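Local coordinates for protein KLLA0E03807p (Kluyveromyces lactis, PDB 3SQI) that binds DNA through the DNA-binding domain of Ndc10 modelled here and, as Ndc10 in budding yeast, is a platform for inner kinetochore assembly, at residues K128-C133 and G249-T254; I115-P120 and Q134-L139; A203-L208 and P232-K237. All coordinates share one frame; numbering follows the deposited sequence.

Contact 1: residues K128-C133 and G249-T254; sequences KHFKTC and GNWYPT. With nucleotides of chain C.
An aromatic cluster of His129, Phe130 and Trp251 lies beside the DNA backbone in this DNA-binding domain, joining the loop residues 128-133 to helix residues 249-254. Trp251 is the middle member. Its CG lies anti to its own carbonyl carbon (chi1 -65°); Trp251 CD1 lies over one face of the His129 imidazole, toward its rim, and the two rings meet obliquely with planes 43° apart. The closest atoms there are His129 CD2 and Trp251 NE1, at 3.6 Å. Phe130 approaches the six-membered part obliquely, with planes at 78°; its CE2 comes to 3.5 Å from Trp251 CE3, and its edge points CZ at the backbone O of Trp251. Beyond this, the Phe130 CE1 corner packs on Thr254 CG2 at 4.0 Å, while Thr254 OG1 donates to Asn250 O one turn back, from above the carbonyl plane. The phosphate of DT5 of chain C fits against the cluster: OP2 lies 3.5 Å from His129 CD2, near the imidazole plane, and OP1 lies 3.5 Å from Trp251 CZ2. An alanine in place of Trp251 would remove the indole surface that His129 and Phe130 pack on, and would probably loosen the loop beside this phosphate. Helix 133-149 lies next to the cluster, its Leu139 touching Phe130, Trp251 and Tyr252, and the ring of Trp268 meets Tyr252 from the 265-269 helix.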
loop_
_atom_site.group_PDB
_atom_site.type_symbol
_atom_site.label_atom_id
_atom_site.label_comp_id
_atom_site.label_asym_id
_atom_site.label_seq_id
_atom_site.Cartn_x
_atom_site.Cartn_y
_atom_site.Cartn_z
ATOM N N LYS A 128 -18.636 14.676 17.315
ATOM C CA LYS A 128 -18.908 13.547 18.202
ATOM C C LYS A 128 -17.875 12.431 18.158
ATOM O O LYS A 128 -17.316 12.058 19.188
ATOM C CB LYS A 128 -20.278 12.951 17.886
ATOM C CG LYS A 128 -20.473 11.557 18.457
ATOM C CD LYS A 128 -21.188 10.652 17.470
ATOM C CE LYS A 128 -22.524 11.239 17.049
ATOM N NZ LYS A 128 -23.272 10.320 16.150
ATOM N N HIS A 129 -17.619 11.895 16.971
ATOM C CA HIS A 129 -16.699 10.774 16.853
ATOM C C HIS A 129 -15.289 11.276 17.133
ATOM O O HIS A 129 -15.098 12.449 17.458
ATOM C CB HIS A 129 -16.768 10.140 15.459
ATOM C CG HIS A 129 -17.870 10.672 14.596
ATOM N ND1 HIS A 129 -17.830 11.923 14.019
ATOM C CD2 HIS A 129 -19.039 10.112 14.195
ATOM C CE1 HIS A 129 -18.927 12.115 13.307
ATOM N NE2 HIS A 129 -19.676 11.031 13.400
ATOM N N PHE A 130 -14.307 10.388 17.023
ATOM C CA PHE A 130 -12.912 10.776 17.190
ATOM C C PHE A 130 -12.560 11.234 18.608
ATOM O O PHE A 130 -11.660 12.055 18.791
ATOM C CB PHE A 130 -12.559 11.893 16.208
ATOM C CG PHE A 130 -12.791 11.536 14.770
ATOM C CD1 PHE A 130 -13.306 12.472 13.888
ATOM C CD2 PHE A 130 -12.482 10.273 14.295
ATOM C CE1 PHE A 130 -13.516 12.152 12.562
ATOM C CE2 PHE A 130 -12.690 9.947 12.967
ATOM C CZ PHE A 130 -13.209 10.888 12.099
ATOM N N LYS A 131 -13.264 10.715 19.608
ATOM C CA LYS A 131 -12.926 11.031 20.993
ATOM C C LYS A 131 -11.571 10.428 21.346
ATOM O O LYS A 131 -10.711 11.095 21.922
ATOM C CB LYS A 131 -14.008 10.518 21.952
ATOM C CG LYS A 131 -13.487 9.663 23.108
ATOM C CD LYS A 131 -12.736 10.482 24.158
ATOM C CE LYS A 131 -12.126 9.582 25.232
ATOM N NZ LYS A 131 -11.393 10.352 26.277
ATOM N N THR A 132 -11.390 9.163 20.983
ATOM C CA THR A 132 -10.176 8.427 21.306
ATOM C C THR A 132 -9.113 8.632 20.232
ATOM O O THR A 132 -9.328 9.361 19.265
ATOM C CB THR A 132 -10.468 6.922 21.418
ATOM O OG1 THR A 132 -10.170 6.281 20.172
ATOM C CG2 THR A 132 -11.932 6.690 21.762
ATOM N N CYS A 133 -7.961 7.995 20.416
ATOM C CA CYS A 133 -6.951 7.941 19.369
ATOM C C CYS A 133 -7.159 6.715 18.483
ATOM O O CYS A 133 -6.575 6.608 17.396
ATOM C CB CYS A 133 -5.548 7.924 19.977
ATOM S SG CYS A 133 -4.918 9.557 20.429
ATOM N N GLY A 249 -18.474 7.108 5.895
ATOM C CA GLY A 249 -18.885 8.232 5.072
ATOM C C GLY A 249 -19.137 9.504 5.864
ATOM O O GLY A 249 -19.025 10.609 5.334
ATOM N N ASN A 250 -19.511 9.344 7.129
ATOM C CA ASN A 250 -19.627 10.468 8.051
ATOM C C ASN A 250 -18.270 10.877 8.583
ATOM O O ASN A 250 -17.921 12.057 8.587
ATOM C CB ASN A 250 -20.548 10.116 9.218
ATOM C CG ASN A 250 -21.968 9.851 8.774
ATOM O OD1 ASN A 250 -22.472 10.494 7.849
ATOM N ND2 ASN A 250 -22.622 8.894 9.422
ATOM N N TRP A 251 -17.502 9.887 9.028
ATOM C CA TRP A 251 -16.190 10.157 9.604
ATOM C C TRP A 251 -15.311 10.988 8.669
ATOM O O TRP A 251 -14.585 11.879 9.117
ATOM C CB TRP A 251 -15.484 8.852 9.983
ATOM C CG TRP A 251 -16.177 8.101 11.079
ATOM C CD1 TRP A 251 -17.514 8.089 11.344
ATOM C CD2 TRP A 251 -15.566 7.261 12.068
ATOM N NE1 TRP A 251 -17.776 7.291 12.430
ATOM C CE2 TRP A 251 -16.598 6.773 12.895
ATOM C CE3 TRP A 251 -14.250 6.877 12.333
ATOM C CZ2 TRP A 251 -16.354 5.920 13.970
ATOM C CZ3 TRP A 251 -14.009 6.030 13.404
ATOM C CH2 TRP A 251 -15.056 5.560 14.207
ATOM N N TYR A 252 -15.396 10.697 7.372
ATOM C CA TYR A 252 -14.521 11.301 6.370
ATOM C C TYR A 252 -14.656 12.810 6.171
ATOM O O TYR A 252 -13.684 13.542 6.348
ATOM C CB TYR A 252 -14.683 10.585 5.030
ATOM C CG TYR A 252 -13.535 9.666 4.695
ATOM C CD1 TYR A 252 -12.338 10.172 4.206
ATOM C CD2 TYR A 252 -13.648 8.292 4.859
ATOM C CE1 TYR A 252 -11.282 9.335 3.893
ATOM C CE2 TYR A 252 -12.598 7.445 4.550
ATOM C CZ TYR A 252 -11.416 7.972 4.066
ATOM O OH TYR A 252 -10.370 7.133 3.757
ATOM N N PRO A 253 -15.855 13.286 5.793
ATOM C CA PRO A 253 -15.949 14.731 5.566
ATOM C C PRO A 253 -15.573 15.466 6.839
ATOM O O PRO A 253 -14.980 16.543 6.784
ATOM C CB PRO A 253 -17.429 14.943 5.242
ATOM C CG PRO A 253 -18.126 13.735 5.759
ATOM C CD PRO A 253 -17.152 12.615 5.609
ATOM N N THR A 254 -15.908 14.862 7.976
ATOM C CA THR A 254 -15.616 15.438 9.281
ATOM C C THR A 254 -14.142 15.818 9.383
ATOM O O THR A 254 -13.801 16.897 9.867
ATOM C CB THR A 254 -15.970 14.459 10.426
ATOM O OG1 THR A 254 -17.268 13.894 10.203
ATOM C CG2 THR A 254 -15.969 15.181 11.759
ATOM P P DT C 4 -21.517 9.290 21.770
ATOM O OP1 DT C 4 -20.748 10.346 22.464
ATOM O OP2 DT C 4 -22.739 9.645 21.001
ATOM O "O5'" DT C 4 -20.539 8.501 20.784
ATOM C "C5'" DT C 4 -20.226 7.137 21.061
ATOM C "C4'" DT C 4 -20.657 6.237 19.913
ATOM O "O4'" DT C 4 -21.895 5.554 20.243
ATOM C "C3'" DT C 4 -20.947 6.946 18.599
ATOM O "O3'" DT C 4 -20.823 6.001 17.552
ATOM C "C2'" DT C 4 -22.410 7.304 18.815
ATOM C "C1'" DT C 4 -22.872 5.934 19.293
ATOM N N1 DT C 4 -24.217 5.866 19.935
ATOM C C2 DT C 4 -24.940 4.702 19.797
ATOM O O2 DT C 4 -24.547 3.731 19.178
ATOM N N3 DT C 4 -26.158 4.706 20.415
ATOM C C4 DT C 4 -26.723 5.724 21.150
ATOM O O4 DT C 4 -27.836 5.609 21.664
ATOM C C5 DT C 4 -25.915 6.916 21.258
ATOM C C7 DT C 4 -26.427 8.097 22.026
ATOM C C6 DT C 4 -24.716 6.934 20.654
ATOM P P DT C 5 -20.109 6.407 16.171
ATOM O OP1 DT C 5 -18.667 6.612 16.451
ATOM O OP2 DT C 5 -20.902 7.485 15.546
ATOM O "O5'" DT C 5 -20.311 5.111 15.252
ATOM C "C5'" DT C 5 -19.633 3.917 15.624
ATOM C "C4'" DT C 5 -20.502 2.680 15.457
ATOM O "O4'" DT C 5 -21.749 2.821 16.180
ATOM C "C3'" DT C 5 -20.877 2.319 14.028
ATOM O "O3'" DT C 5 -20.401 0.990 13.837
ATOM C "C2'" DT C 5 -22.404 2.471 13.981
ATOM C "C1'" DT C 5 -22.806 2.260 15.433
ATOM N N1 DT C 5 -24.022 2.987 15.903
ATOM C C2 DT C 5 -25.195 2.311 16.206
ATOM O O2 DT C 5 -25.341 1.108 16.085
ATOM N N3 DT C 5 -26.219 3.107 16.655
ATOM C C4 DT C 5 -26.176 4.475 16.831
ATOM O O4 DT C 5 -27.141 5.114 17.227
ATOM C C5 DT C 5 -24.923 5.111 16.508
ATOM C C7 DT C 5 -24.775 6.594 16.656
ATOM C C6 DT C 5 -23.917 4.352 16.067
#

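Contact 2: residues I115-P120 and Q134-L139; sequences INLWNP and QDKLKL
The polar part of this contact rests on one lysine. Lys136 starts with CG anti to its carbonyl carbon (chi1 -62°) and then runs fully extended to the end of helix 107-118, where NZ donates to Asn119 O at 2.6 Å. That oxygen is met in its carbonyl plane, with a C=O...N angle of 153°. A weak second bond reaches Pro120 O, 3.4 Å from the same NZ, and Thr122 OG1 is a further partner, so the buried ammonium group is gripped by oxygens of the chain just leaving the helix. A salt bridge within 134-139 joins Lys138 NZ to Asp135 OD1.

The two helices, 107-118 and 133-149, are successive in the chain, joined by the loop 119-132, and pack against each other within the DNA-binding domain, with Leu117 and Lys136 at the closest backbone approach, 5.5 Å between their CA atoms.

Apolar contacts flank the lysine. Leu117 lays CD2 along the first carbons of Lys136, 4.0 Å from its CB, and sends CD1 to within 4.0 Å of Leu139 CD2.

The aromatic part is a CH-pi contact. Leu137 sets CD2 over one face of the Trp118 indole, 3.9 Å from the centroid of the six-membered ring and 15° off its normal. The N-H of that indole, NE1, is bonded to Phe195 O, and the rings of Phe195 and Phe200 also meet Trp118.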
loop_
_atom_site.group_PDB
_atom_site.type_symbol
_atom_site.label_atom_id
_atom_site.label_comp_id
_atom_site.label_asym_id
_atom_site.label_seq_id
_atom_site.Cartn_x
_atom_site.Cartn_y
_atom_site.Cartn_z
ATOM N N ILE A 115 -0.855 13.378 9.531
ATOM C CA ILE A 115 -0.366 14.128 10.691
ATOM C C ILE A 115 -1.476 14.525 11.679
ATOM O O ILE A 115 -1.461 14.134 12.852
ATOM C CB ILE A 115 0.395 15.379 10.225
ATOM C CG1 ILE A 115 1.156 16.037 11.369
ATOM C CG2 ILE A 115 -0.522 16.363 9.510
ATOM C CD1 ILE A 115 1.651 17.406 11.013
ATOM N N ASN A 116 -2.418 15.331 11.210
ATOM C CA ASN A 116 -3.552 15.760 12.031
ATOM C C ASN A 116 -4.297 14.604 12.706
ATOM O O ASN A 116 -4.783 14.749 13.828
ATOM C CB ASN A 116 -4.556 16.577 11.207
ATOM C CG ASN A 116 -4.021 17.937 10.813
ATOM O OD1 ASN A 116 -4.210 18.921 11.526
ATOM N ND2 ASN A 116 -3.350 17.999 9.677
ATOM N N LEU A 117 -4.419 13.475 12.013
ATOM C CA LEU A 117 -5.094 12.310 12.582
ATOM C C LEU A 117 -4.231 11.544 13.596
ATOM O O LEU A 117 -4.757 10.814 14.438
ATOM C CB LEU A 117 -5.623 11.385 11.488
ATOM C CG LEU A 117 -7.056 11.716 11.066
ATOM C CD1 LEU A 117 -7.723 10.523 10.372
ATOM C CD2 LEU A 117 -7.846 12.124 12.273
ATOM N N TRP A 118 -2.914 11.714 13.512
ATOM C CA TRP A 118 -2.015 11.222 14.551
ATOM C C TRP A 118 -2.104 12.104 15.798
ATOM O O TRP A 118 -2.098 11.601 16.919
ATOM C CB TRP A 118 -0.567 11.172 14.051
ATOM C CG TRP A 118 -0.261 10.005 13.152
ATOM C CD1 TRP A 118 -0.092 10.034 11.798
ATOM C CD2 TRP A 118 -0.088 8.641 13.548
ATOM N NE1 TRP A 118 0.171 8.770 11.327
ATOM C CE2 TRP A 118 0.177 7.897 12.382
ATOM C CE3 TRP A 118 -0.139 7.975 14.775
ATOM C CZ2 TRP A 118 0.395 6.522 12.409
ATOM C CZ3 TRP A 118 0.076 6.613 14.800
ATOM C CH2 TRP A 118 0.342 5.900 13.625
ATOM N N ASN A 119 -2.213 13.416 15.598
ATOM C CA ASN A 119 -2.178 14.371 16.708
ATOM C C ASN A 119 -3.239 14.067 17.756
ATOM O O ASN A 119 -4.439 14.161 17.488
ATOM C CB ASN A 119 -2.339 15.798 16.176
ATOM C CG ASN A 119 -2.379 16.845 17.278
ATOM O OD1 ASN A 119 -2.023 16.586 18.430
ATOM N ND2 ASN A 119 -2.809 18.047 16.917
ATOM N N PRO A 120 -2.787 13.720 18.972
ATOM C CA PRO A 120 -3.652 13.229 20.043
ATOM C C PRO A 120 -4.565 14.314 20.581
ATOM O O PRO A 120 -5.655 14.000 21.060
ATOM C CB PRO A 120 -2.654 12.786 21.109
ATOM C CG PRO A 120 -1.463 13.624 20.871
ATOM C CD PRO A 120 -1.377 13.769 19.392
ATOM N N GLN A 134 -8.007 5.799 18.944
ATOM C CA GLN A 134 -8.285 4.585 18.190
ATOM C C GLN A 134 -9.273 4.858 17.062
ATOM O O GLN A 134 -9.228 4.203 16.021
ATOM C CB GLN A 134 -8.813 3.469 19.094
ATOM C CG GLN A 134 -8.830 2.107 18.414
ATOM C CD GLN A 134 -9.495 1.027 19.250
ATOM O OE1 GLN A 134 -9.586 1.137 20.473
ATOM N NE2 GLN A 134 -9.969 -0.025 18.587
ATOM N N ASP A 135 -10.165 5.820 17.266
ATOM C CA ASP A 135 -11.081 6.226 16.204
ATOM C C ASP A 135 -10.312 6.933 15.086
ATOM O O ASP A 135 -10.403 6.555 13.901
ATOM C CB ASP A 135 -12.167 7.131 16.772
ATOM C CG ASP A 135 -12.945 6.468 17.892
ATOM O OD1 ASP A 135 -13.371 5.307 17.708
ATOM O OD2 ASP A 135 -13.118 7.099 18.956
ATOM N N LYS A 136 -9.534 7.940 15.479
ATOM C CA LYS A 136 -8.632 8.619 14.558
ATOM C C LYS A 136 -7.789 7.615 13.782
ATOM O O LYS A 136 -7.704 7.681 12.556
ATOM C CB LYS A 136 -7.701 9.577 15.305
ATOM C CG LYS A 136 -8.387 10.706 16.048
ATOM C CD LYS A 136 -7.348 11.675 16.593
ATOM C CE LYS A 136 -7.978 12.801 17.392
ATOM N NZ LYS A 136 -6.939 13.712 17.958
ATOM N N LEU A 137 -7.157 6.683 14.489
ATOM C CA LEU A 137 -6.305 5.715 13.803
ATOM C C LEU A 137 -7.081 4.758 12.897
ATOM O O LEU A 137 -6.584 4.354 11.851
ATOM C CB LEU A 137 -5.429 4.951 14.791
ATOM C CG LEU A 137 -4.270 5.804 15.299
ATOM C CD1 LEU A 137 -3.220 4.937 15.950
ATOM C CD2 LEU A 137 -3.671 6.585 14.145
ATOM N N LYS A 138 -8.294 4.396 13.291
ATOM C CA LYS A 138 -9.096 3.495 12.480
ATOM C C LYS A 138 -9.334 4.151 11.124
ATOM O O LYS A 138 -8.995 3.592 10.057
ATOM C CB LYS A 138 -10.422 3.198 13.181
ATOM C CG LYS A 138 -11.087 1.908 12.739
ATOM C CD LYS A 138 -12.233 1.521 13.664
ATOM C CE LYS A 138 -11.871 1.744 15.120
ATOM N NZ LYS A 138 -12.556 2.954 15.664
ATOM N N LEU A 139 -9.896 5.357 11.167
ATOM C CA LEU A 139 -10.114 6.087 9.928
ATOM C C LEU A 139 -8.804 6.190 9.161
ATOM O O LEU A 139 -8.712 5.768 8.010
ATOM C CB LEU A 139 -10.664 7.487 10.194
ATOM C CG LEU A 139 -11.133 8.221 8.935
ATOM C CD1 LEU A 139 -12.339 7.514 8.331
ATOM C CD2 LEU A 139 -11.463 9.673 9.227
#

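Contact 3: residues A203-L208 and P232-K237; sequences AVYYYL and PIIRGK. With nucleotides of chain C; nucleotides of chain B.
Tyr205 leaves helix 198-210 with its CB directed at the 232-237 loop, and CG continues anti to the backbone N (chi1 169°). Along the ring, CE1 packs on Gln134 of the neighbouring helix 133-149, while CE2 lies 3.7 Å from Ile233 O, which sits near the ring plane at the edge. At the tip, OH lies 3.8 Å from Ile234 CA and accepts a long, weak bond from Arg235 N (3.4 Å from N to OH), though the N-H points fairly straight at it, at 162°. Tyr206, the next residue, makes the stronger bond: its OH donates to Ile233 O at 2.7 Å, in the carbonyl plane and on a lone pair. Further along the loop, Arg235 NE bonds Gly236 O, in the guanidinium plane, and its NH1 forms a salt bridge with Asp220. Lys237 N then donates to OP1 of DT6 of chain C at 3.2 Å, and Lys237 NZ bonds the O2 of a thymine base. Tyr206 holds the loop by a backbone carbonyl, with a weak second tie at Tyr205, so the two hydroxyls probably help to set how it meets the DNA, where a backbone N-H grips a phosphate and a lysine reaches a minor-groove base oxygen.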
loop_
_atom_site.group_PDB
_atom_site.type_symbol
_atom_site.label_atom_id
_atom_site.label_comp_id
_atom_site.label_asym_id
_atom_site.label_seq_id
_atom_site.Cartn_x
_atom_site.Cartn_y
_atom_site.Cartn_z
ATOM N N ALA A 203 0.008 -0.822 13.057
ATOM C CA ALA A 203 0.692 -1.406 14.199
ATOM C C ALA A 203 0.185 -0.747 15.465
ATOM O O ALA A 203 -0.251 -1.430 16.391
ATOM C CB ALA A 203 2.198 -1.245 14.069
ATOM N N VAL A 204 0.218 0.581 15.505
ATOM C CA VAL A 204 -0.313 1.272 16.672
ATOM C C VAL A 204 -1.767 0.878 16.870
ATOM O O VAL A 204 -2.164 0.417 17.946
ATOM C CB VAL A 204 -0.230 2.803 16.556
ATOM C CG1 VAL A 204 -0.924 3.440 17.735
ATOM C CG2 VAL A 204 1.214 3.269 16.496
ATOM N N TYR A 205 -2.562 1.057 15.825
ATOM C CA TYR A 205 -3.980 0.756 15.925
ATOM C C TYR A 205 -4.203 -0.657 16.429
ATOM O O TYR A 205 -5.153 -0.913 17.159
ATOM C CB TYR A 205 -4.688 0.941 14.581
ATOM C CG TYR A 205 -6.100 0.385 14.565
ATOM C CD1 TYR A 205 -7.061 0.850 15.451
ATOM C CD2 TYR A 205 -6.473 -0.603 13.660
ATOM C CE1 TYR A 205 -8.352 0.342 15.440
ATOM C CE2 TYR A 205 -7.768 -1.117 13.645
ATOM C CZ TYR A 205 -8.702 -0.639 14.534
ATOM O OH TYR A 205 -9.993 -1.138 14.527
ATOM N N TYR A 206 -3.330 -1.578 16.039
ATOM C CA TYR A 206 -3.529 -2.973 16.406
ATOM C C TYR A 206 -3.115 -3.256 17.843
ATOM O O TYR A 206 -3.691 -4.119 18.509
ATOM C CB TYR A 206 -2.831 -3.907 15.421
ATOM C CG TYR A 206 -3.710 -4.272 14.250
ATOM C CD1 TYR A 206 -3.328 -5.245 13.338
ATOM C CD2 TYR A 206 -4.931 -3.643 14.060
ATOM C CE1 TYR A 206 -4.140 -5.581 12.272
ATOM C CE2 TYR A 206 -5.746 -3.970 13.001
ATOM C CZ TYR A 206 -5.347 -4.938 12.109
ATOM O OH TYR A 206 -6.168 -5.258 11.055
ATOM N N TYR A 207 -2.120 -2.521 18.324
ATOM C CA TYR A 207 -1.774 -2.589 19.733
ATOM C C TYR A 207 -2.973 -2.116 20.542
ATOM O O TYR A 207 -3.425 -2.797 21.461
ATOM C CB TYR A 207 -0.554 -1.724 20.036
ATOM C CG TYR A 207 -0.030 -1.878 21.446
ATOM C CD1 TYR A 207 0.734 -2.981 21.810
ATOM C CD2 TYR A 207 -0.296 -0.918 22.416
ATOM C CE1 TYR A 207 1.217 -3.123 23.099
ATOM C CE2 TYR A 207 0.186 -1.053 23.708
ATOM C CZ TYR A 207 0.941 -2.154 24.042
ATOM O OH TYR A 207 1.419 -2.286 25.323
ATOM N N LEU A 208 -3.501 -0.951 20.183
ATOM C CA LEU A 208 -4.670 -0.409 20.864
ATOM C C LEU A 208 -5.864 -1.363 20.805
ATOM O O LEU A 208 -6.596 -1.528 21.779
ATOM C CB LEU A 208 -5.054 0.943 20.258
ATOM C CG LEU A 208 -4.003 2.049 20.375
ATOM C CD1 LEU A 208 -4.581 3.371 19.911
ATOM C CD2 LEU A 208 -3.512 2.170 21.803
ATOM N N PRO A 232 -11.675 -8.674 10.516
ATOM C CA PRO A 232 -11.667 -7.483 9.653
ATOM C C PRO A 232 -10.505 -6.545 9.962
ATOM O O PRO A 232 -10.141 -6.384 11.129
ATOM C CB PRO A 232 -13.003 -6.803 9.978
ATOM C CG PRO A 232 -13.330 -7.258 11.350
ATOM C CD PRO A 232 -12.793 -8.660 11.472
ATOM N N ILE A 233 -9.935 -5.938 8.927
ATOM C CA ILE A 233 -8.777 -5.061 9.091
ATOM C C ILE A 233 -9.054 -3.905 10.053
ATOM O O ILE A 233 -8.151 -3.433 10.743
ATOM C CB ILE A 233 -8.296 -4.505 7.742
ATOM C CG1 ILE A 233 -8.044 -5.652 6.767
ATOM C CG2 ILE A 233 -7.025 -3.681 7.921
ATOM C CD1 ILE A 233 -6.864 -6.506 7.146
ATOM N N ILE A 234 -10.297 -3.437 10.077
ATOM C CA ILE A 234 -10.729 -2.472 11.084
ATOM C C ILE A 234 -12.138 -2.845 11.558
ATOM O O ILE A 234 -13.014 -3.156 10.751
ATOM C CB ILE A 234 -10.639 -0.983 10.592
ATOM C CG1 ILE A 234 -11.911 -0.530 9.893
ATOM C CG2 ILE A 234 -9.448 -0.761 9.669
ATOM C CD1 ILE A 234 -11.781 0.863 9.314
ATOM N N ARG A 235 -12.350 -2.851 12.869
ATOM C CA ARG A 235 -13.614 -3.334 13.401
ATOM C C ARG A 235 -14.604 -2.206 13.650
ATOM O O ARG A 235 -14.221 -1.105 14.041
ATOM C CB ARG A 235 -13.404 -4.151 14.680
ATOM C CG ARG A 235 -12.802 -3.377 15.839
ATOM C CD ARG A 235 -13.175 -4.012 17.178
ATOM N NE ARG A 235 -14.548 -3.705 17.579
ATOM C CZ ARG A 235 -15.146 -4.215 18.652
ATOM N NH1 ARG A 235 -14.499 -5.066 19.427
ATOM N NH2 ARG A 235 -16.394 -3.879 18.950
ATOM N N GLY A 236 -15.878 -2.488 13.398
ATOM C CA GLY A 236 -16.956 -1.587 13.766
ATOM C C GLY A 236 -17.451 -1.947 15.152
ATOM O O GLY A 236 -16.679 -2.431 15.982
ATOM N N LYS A 237 -18.733 -1.710 15.411
ATOM C CA LYS A 237 -19.328 -2.096 16.686
ATOM C C LYS A 237 -19.033 -3.561 16.979
ATOM O O LYS A 237 -18.506 -3.901 18.038
ATOM C CB LYS A 237 -20.840 -1.861 16.676
ATOM C CG LYS A 237 -21.278 -0.608 17.410
ATOM C CD LYS A 237 -21.261 -0.815 18.914
ATOM C CE LYS A 237 -21.810 0.404 19.640
ATOM N NZ LYS A 237 -23.149 0.803 19.114
ATOM P P DT C 5 -20.109 6.407 16.171
ATOM O OP1 DT C 5 -18.667 6.612 16.451
ATOM O OP2 DT C 5 -20.902 7.485 15.546
ATOM O "O5'" DT C 5 -20.311 5.111 15.252
ATOM C "C5'" DT C 5 -19.633 3.917 15.624
ATOM C "C4'" DT C 5 -20.502 2.680 15.457
ATOM O "O4'" DT C 5 -21.749 2.821 16.180
ATOM C "C3'" DT C 5 -20.877 2.319 14.028
ATOM O "O3'" DT C 5 -20.401 0.990 13.837
ATOM C "C2'" DT C 5 -22.404 2.471 13.981
ATOM C "C1'" DT C 5 -22.806 2.260 15.433
ATOM N N1 DT C 5 -24.022 2.987 15.903
ATOM C C2 DT C 5 -25.195 2.311 16.206
ATOM O O2 DT C 5 -25.341 1.108 16.085
ATOM N N3 DT C 5 -26.219 3.107 16.655
ATOM C C4 DT C 5 -26.176 4.475 16.831
ATOM O O4 DT C 5 -27.141 5.114 17.227
ATOM C C5 DT C 5 -24.923 5.111 16.508
ATOM C C7 DT C 5 -24.775 6.594 16.656
ATOM C C6 DT C 5 -23.917 4.352 16.067
ATOM P P DT B 15 -22.063 -6.558 20.263
ATOM O OP1 DT B 15 -22.020 -7.527 19.137
ATOM O OP2 DT B 15 -22.367 -6.998 21.644
ATOM O "O5'" DT B 15 -20.671 -5.787 20.330
ATOM C "C5'" DT B 15 -20.684 -4.410 19.980
ATOM C "C4'" DT B 15 -20.170 -3.636 21.164
ATOM O "O4'" DT B 15 -21.110 -2.633 21.604
ATOM C "C3'" DT B 15 -20.054 -4.509 22.388
ATOM O "O3'" DT B 15 -18.922 -5.344 22.256
ATOM C "C2'" DT B 15 -19.857 -3.435 23.447
ATOM C "C1'" DT B 15 -20.782 -2.326 22.949
ATOM N N1 DT B 15 -22.015 -2.203 23.777
ATOM C C2 DT B 15 -22.360 -0.966 24.268
ATOM O O2 DT B 15 -21.721 0.047 24.053
ATOM N N3 DT B 15 -23.498 -0.958 25.026
ATOM C C4 DT B 15 -24.310 -2.026 25.346
ATOM O O4 DT B 15 -25.317 -1.897 26.035
ATOM C C5 DT B 15 -23.888 -3.294 24.808
ATOM C C7 DT B 15 -24.691 -4.529 25.090
ATOM C C6 DT B 15 -22.774 -3.322 24.061
ATOM P P DT C 6 -21.082 0.028 12.747
ATOM O OP1 DT C 6 -20.246 -1.186 12.626
ATOM O OP2 DT C 6 -21.374 0.837 11.544
ATOM O "O5'" DT C 6 -22.468 -0.383 13.423
ATOM C "C5'" DT C 6 -23.346 -1.191 12.676
ATOM C "C4'" DT C 6 -24.787 -0.804 12.932
ATOM O "O4'" DT C 6 -24.957 0.603 13.235
ATOM C "C3'" DT C 6 -25.726 -1.051 11.753
ATOM O "O3'" DT C 6 -26.438 -2.250 12.029
ATOM C "C2'" DT C 6 -26.634 0.187 11.738
ATOM C "C1'" DT C 6 -26.357 0.731 13.136
ATOM N N1 DT C 6 -26.829 2.117 13.460
ATOM C C2 DT C 6 -28.101 2.265 13.991
ATOM O O2 DT C 6 -28.863 1.337 14.197
ATOM N N3 DT C 6 -28.463 3.554 14.274
ATOM C C4 DT C 6 -27.691 4.681 14.090
ATOM O O4 DT C 6 -28.113 5.793 14.383
ATOM C C5 DT C 6 -26.369 4.458 13.544
ATOM C C7 DT C 6 -25.445 5.613 13.303
ATOM C C6 DT C 6 -25.999 3.202 13.260
#

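How the contacts relate
Coming from the N terminus, the first of these elements is helix 107-118; contact 2 closes the short loop between it and helix 133-149. Within that loop lies 128-133, which contact 1 joins to helix 245-259 much later in the chain. Contacts 1 and 2 therefore cross, and they touch where the indole of Trp251 comes up to the backbone O of Asp135. Contact 3 ties helix 198-210 to the loop 232-237, in series after contact 2 and nested inside the long loop closed by contact 1. Helix 133-149 is shared: Leu137 packs on Val204, and Lys138 on Tyr205, bringing contact 3 against contact 2. Contacts 1 and 3 both reach DNA chain C, contact 3 also chain B.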